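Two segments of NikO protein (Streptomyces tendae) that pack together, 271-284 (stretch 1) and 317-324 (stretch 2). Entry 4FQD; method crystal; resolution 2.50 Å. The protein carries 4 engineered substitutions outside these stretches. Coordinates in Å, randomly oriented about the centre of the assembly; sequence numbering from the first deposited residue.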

# COMPACT_ATOMS: atom_id res chain seq x y z
N TRP A 271 -22.43 -6.32 4.76
CA TRP A 271 -23.73 -6.05 4.16
C TRP A 271 -23.64 -5.09 2.98
O TRP A 271 -24.42 -5.19 2.03
CB TRP A 271 -24.72 -5.53 5.21
CG TRP A 271 -25.18 -6.59 6.16
CD1 TRP A 271 -25.00 -6.60 7.52
CD2 TRP A 271 -25.88 -7.79 5.84
NE1 TRP A 271 -25.56 -7.74 8.05
CE2 TRP A 271 -26.11 -8.48 7.04
CE3 TRP A 271 -26.35 -8.35 4.64
CZ2 TRP A 271 -26.77 -9.71 7.09
CZ3 TRP A 271 -27.01 -9.56 4.69
CH2 TRP A 271 -27.22 -10.22 5.90
N ILE A 272 -22.71 -4.14 3.05
CA ILE A 272 -22.47 -3.23 1.94
C ILE A 272 -21.97 -4.02 0.74
O ILE A 272 -22.41 -3.79 -0.39
CB ILE A 272 -21.45 -2.14 2.32
CG1 ILE A 272 -22.04 -1.20 3.37
CG2 ILE A 272 -21.03 -1.35 1.09
CD1 ILE A 272 -21.07 -0.15 3.86
N CYS A 273 -21.06 -4.96 0.99
CA CYS A 273 -20.55 -5.84 -0.06
C CYS A 273 -21.68 -6.68 -0.65
O CYS A 273 -21.73 -6.88 -1.87
CB CYS A 273 -19.46 -6.75 0.50
SG CYS A 273 -18.82 -7.96 -0.67
N ALA A 274 -22.57 -7.16 0.21
CA ALA A 274 -23.69 -7.98 -0.23
C ALA A 274 -24.71 -7.17 -1.03
O ALA A 274 -25.21 -7.63 -2.05
CB ALA A 274 -24.36 -8.63 0.97
N GLY A 275 -25.01 -5.96 -0.55
CA GLY A 275 -25.97 -5.10 -1.21
C GLY A 275 -25.53 -4.67 -2.60
O GLY A 275 -26.35 -4.58 -3.52
N VAL A 276 -24.24 -4.40 -2.75
CA VAL A 276 -23.69 -3.96 -4.03
C VAL A 276 -23.70 -5.08 -5.07
O VAL A 276 -24.00 -4.84 -6.25
CB VAL A 276 -22.25 -3.41 -3.86
CG1 VAL A 276 -21.57 -3.24 -5.21
CG2 VAL A 276 -22.27 -2.09 -3.10
N LEU A 277 -23.41 -6.30 -4.64
CA LEU A 277 -23.20 -7.41 -5.56
C LEU A 277 -24.38 -8.37 -5.70
O LEU A 277 -24.49 -9.07 -6.70
CB LEU A 277 -21.94 -8.19 -5.17
CG LEU A 277 -20.64 -7.38 -5.13
CD1 LEU A 277 -19.47 -8.28 -4.73
CD2 LEU A 277 -20.37 -6.71 -6.46
N LEU A 278 -25.25 -8.42 -4.69
CA LEU A 278 -26.30 -9.44 -4.66
C LEU A 278 -27.72 -8.89 -4.71
O LEU A 278 -28.65 -9.61 -5.07
CB LEU A 278 -26.13 -10.34 -3.44
CG LEU A 278 -24.77 -11.04 -3.31
CD1 LEU A 278 -24.72 -11.88 -2.04
CD2 LEU A 278 -24.48 -11.90 -4.53
N ALA A 279 -27.89 -7.62 -4.36
CA ALA A 279 -29.23 -7.02 -4.32
C ALA A 279 -29.63 -6.42 -5.66
O ALA A 279 -28.78 -6.09 -6.49
CB ALA A 279 -29.30 -5.97 -3.22
N ASP A 280 -30.94 -6.28 -5.87
CA ASP A 280 -31.45 -5.65 -7.09
C ASP A 280 -32.10 -4.31 -6.76
O ASP A 280 -32.41 -3.52 -7.66
CB ASP A 280 -32.45 -6.57 -7.81
CG ASP A 280 -33.60 -6.98 -6.93
OD1 ASP A 280 -33.46 -6.89 -5.69
OD2 ASP A 280 -34.65 -7.40 -7.46
N GLU A 281 -32.29 -4.05 -5.48
CA GLU A 281 -32.74 -2.75 -4.99
C GLU A 281 -31.81 -2.31 -3.87
O GLU A 281 -31.17 -3.14 -3.22
CB GLU A 281 -34.19 -2.83 -4.50
CG GLU A 281 -35.22 -2.81 -5.61
CD GLU A 281 -35.19 -1.53 -6.43
OE1 GLU A 281 -35.22 -0.44 -5.82
OE2 GLU A 281 -35.14 -1.62 -7.67
N PRO A 282 -31.71 -0.98 -3.64
CA PRO A 282 -30.88 -0.43 -2.56
C PRO A 282 -31.13 -1.11 -1.22
O PRO A 282 -32.24 -1.05 -0.69
CB PRO A 282 -31.31 1.03 -2.51
CG PRO A 282 -31.69 1.34 -3.91
CD PRO A 282 -32.32 0.08 -4.45
N LEU A 283 -30.10 -1.75 -0.68
CA LEU A 283 -30.22 -2.50 0.56
C LEU A 283 -30.08 -1.60 1.78
O LEU A 283 -29.03 -1.00 2.01
CB LEU A 283 -29.17 -3.61 0.61
CG LEU A 283 -29.29 -4.59 1.78
CD1 LEU A 283 -30.56 -5.41 1.66
CD2 LEU A 283 -28.06 -5.49 1.86
N ARG A 284 -31.14 -1.52 2.58
CA ARG A 284 -31.13 -0.69 3.78
C ARG A 284 -30.51 -1.46 4.94
O ARG A 284 -30.93 -2.57 5.27
CB ARG A 284 -32.56 -0.25 4.12
CG ARG A 284 -32.66 1.16 4.66
CD ARG A 284 -34.11 1.60 4.76
NE ARG A 284 -34.87 0.75 5.66
CZ ARG A 284 -35.03 0.99 6.96
NH1 ARG A 284 -34.48 2.06 7.51
NH2 ARG A 284 -35.74 0.16 7.71
N GLU A 317 -29.03 4.36 9.91
CA GLU A 317 -29.11 3.49 8.74
C GLU A 317 -28.16 3.91 7.63
O GLU A 317 -27.83 5.09 7.49
CB GLU A 317 -30.55 3.45 8.20
CG GLU A 317 -31.01 4.76 7.57
CD GLU A 317 -32.32 4.61 6.82
OE1 GLU A 317 -32.29 4.60 5.57
OE2 GLU A 317 -33.37 4.51 7.48
N VAL A 318 -27.71 2.94 6.85
CA VAL A 318 -26.97 3.21 5.63
C VAL A 318 -27.60 2.43 4.48
O VAL A 318 -28.21 1.38 4.70
CB VAL A 318 -25.47 2.85 5.74
CG1 VAL A 318 -24.82 3.64 6.87
CG2 VAL A 318 -25.29 1.36 5.96
N THR A 319 -27.47 2.95 3.27
CA THR A 319 -28.09 2.33 2.11
C THR A 319 -27.06 2.00 1.04
O THR A 319 -26.46 2.90 0.45
CB THR A 319 -29.20 3.21 1.52
OG1 THR A 319 -30.26 3.34 2.47
CG2 THR A 319 -29.75 2.60 0.25
N ALA A 320 -26.86 0.71 0.79
CA ALA A 320 -25.90 0.26 -0.21
C ALA A 320 -26.60 -0.03 -1.54
O ALA A 320 -27.54 -0.82 -1.59
CB ALA A 320 -25.16 -0.97 0.29
N HIS A 321 -26.13 0.61 -2.60
CA HIS A 321 -26.74 0.47 -3.91
C HIS A 321 -26.05 -0.60 -4.75
O HIS A 321 -24.82 -0.69 -4.78
CB HIS A 321 -26.71 1.81 -4.66
CG HIS A 321 -27.53 2.88 -4.02
ND1 HIS A 321 -28.63 3.45 -4.63
CD2 HIS A 321 -27.41 3.49 -2.81
CE1 HIS A 321 -29.15 4.36 -3.83
NE2 HIS A 321 -28.43 4.41 -2.72
N PRO A 322 -26.85 -1.43 -5.44
CA PRO A 322 -26.34 -2.45 -6.36
C PRO A 322 -25.54 -1.82 -7.50
O PRO A 322 -25.64 -0.62 -7.73
CB PRO A 322 -27.61 -3.10 -6.90
CG PRO A 322 -28.65 -2.84 -5.86
CD PRO A 322 -28.32 -1.49 -5.31
N LEU A 323 -24.77 -2.64 -8.20
CA LEU A 323 -23.96 -2.17 -9.31
C LEU A 323 -24.80 -1.56 -10.43
O LEU A 323 -25.83 -2.11 -10.81
CB LEU A 323 -23.10 -3.31 -9.87
CG LEU A 323 -21.94 -3.78 -9.01
CD1 LEU A 323 -21.21 -4.93 -9.67
CD2 LEU A 323 -20.99 -2.63 -8.74
N THR A 324 -24.34 -0.43 -10.95
CA THR A 324 -24.97 0.20 -12.10
C THR A 324 -23.97 0.18 -13.26
O THR A 324 -24.34 0.40 -14.42
CB THR A 324 -25.39 1.65 -11.81
OG1 THR A 324 -24.25 2.39 -11.35
CG2 THR A 324 -26.47 1.68 -10.74

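Stretch 1 meets stretch 2 twice, first as a helix and then as a strand. In the helix, G275 N, V276 N, L277 N and L278 N are satisfied four residues back, by the carbonyls of W271, I272, C273 and A274. V276 O is taken up by the other stretch: L323 N donates to it at 3.0 Å, and P322 CA adds a CA-H...O contact to the same V276 O at 3.3 Å. P322, a proline with no N-H to satisfy, suits this place and packs its CG 4.1 Å from A279 CB.

Beyond the loop, L283 and A320 form an antiparallel hydrogen-bonded pair. L283 N donates to A320 O at 2.9 Å, and A320 N returns the bond to L283 O at 3.0 Å, so both residues have their backbone polar groups satisfied. A320's small side chain fits close to the helix, with its CB 3.9 Å from I272 CA; at G275, an ideal CB would lie a tight 3.1 Å from A320 CB.

Apolar side chains fill in around these bonds: V276 CG1 lies 3.6 Å from L323 CD2, and L277 CD2 3.8 Å from L323 CD1. P282 CB sits over the H321 ring, 4.2 Å from its centroid, in a CH-pi contact. At the exposed margin, R284 NH1 reaches E317 OE2 at 2.7 Å, pairing opposite charges in a salt bridge whose hydrogen bond is weak, at 125°.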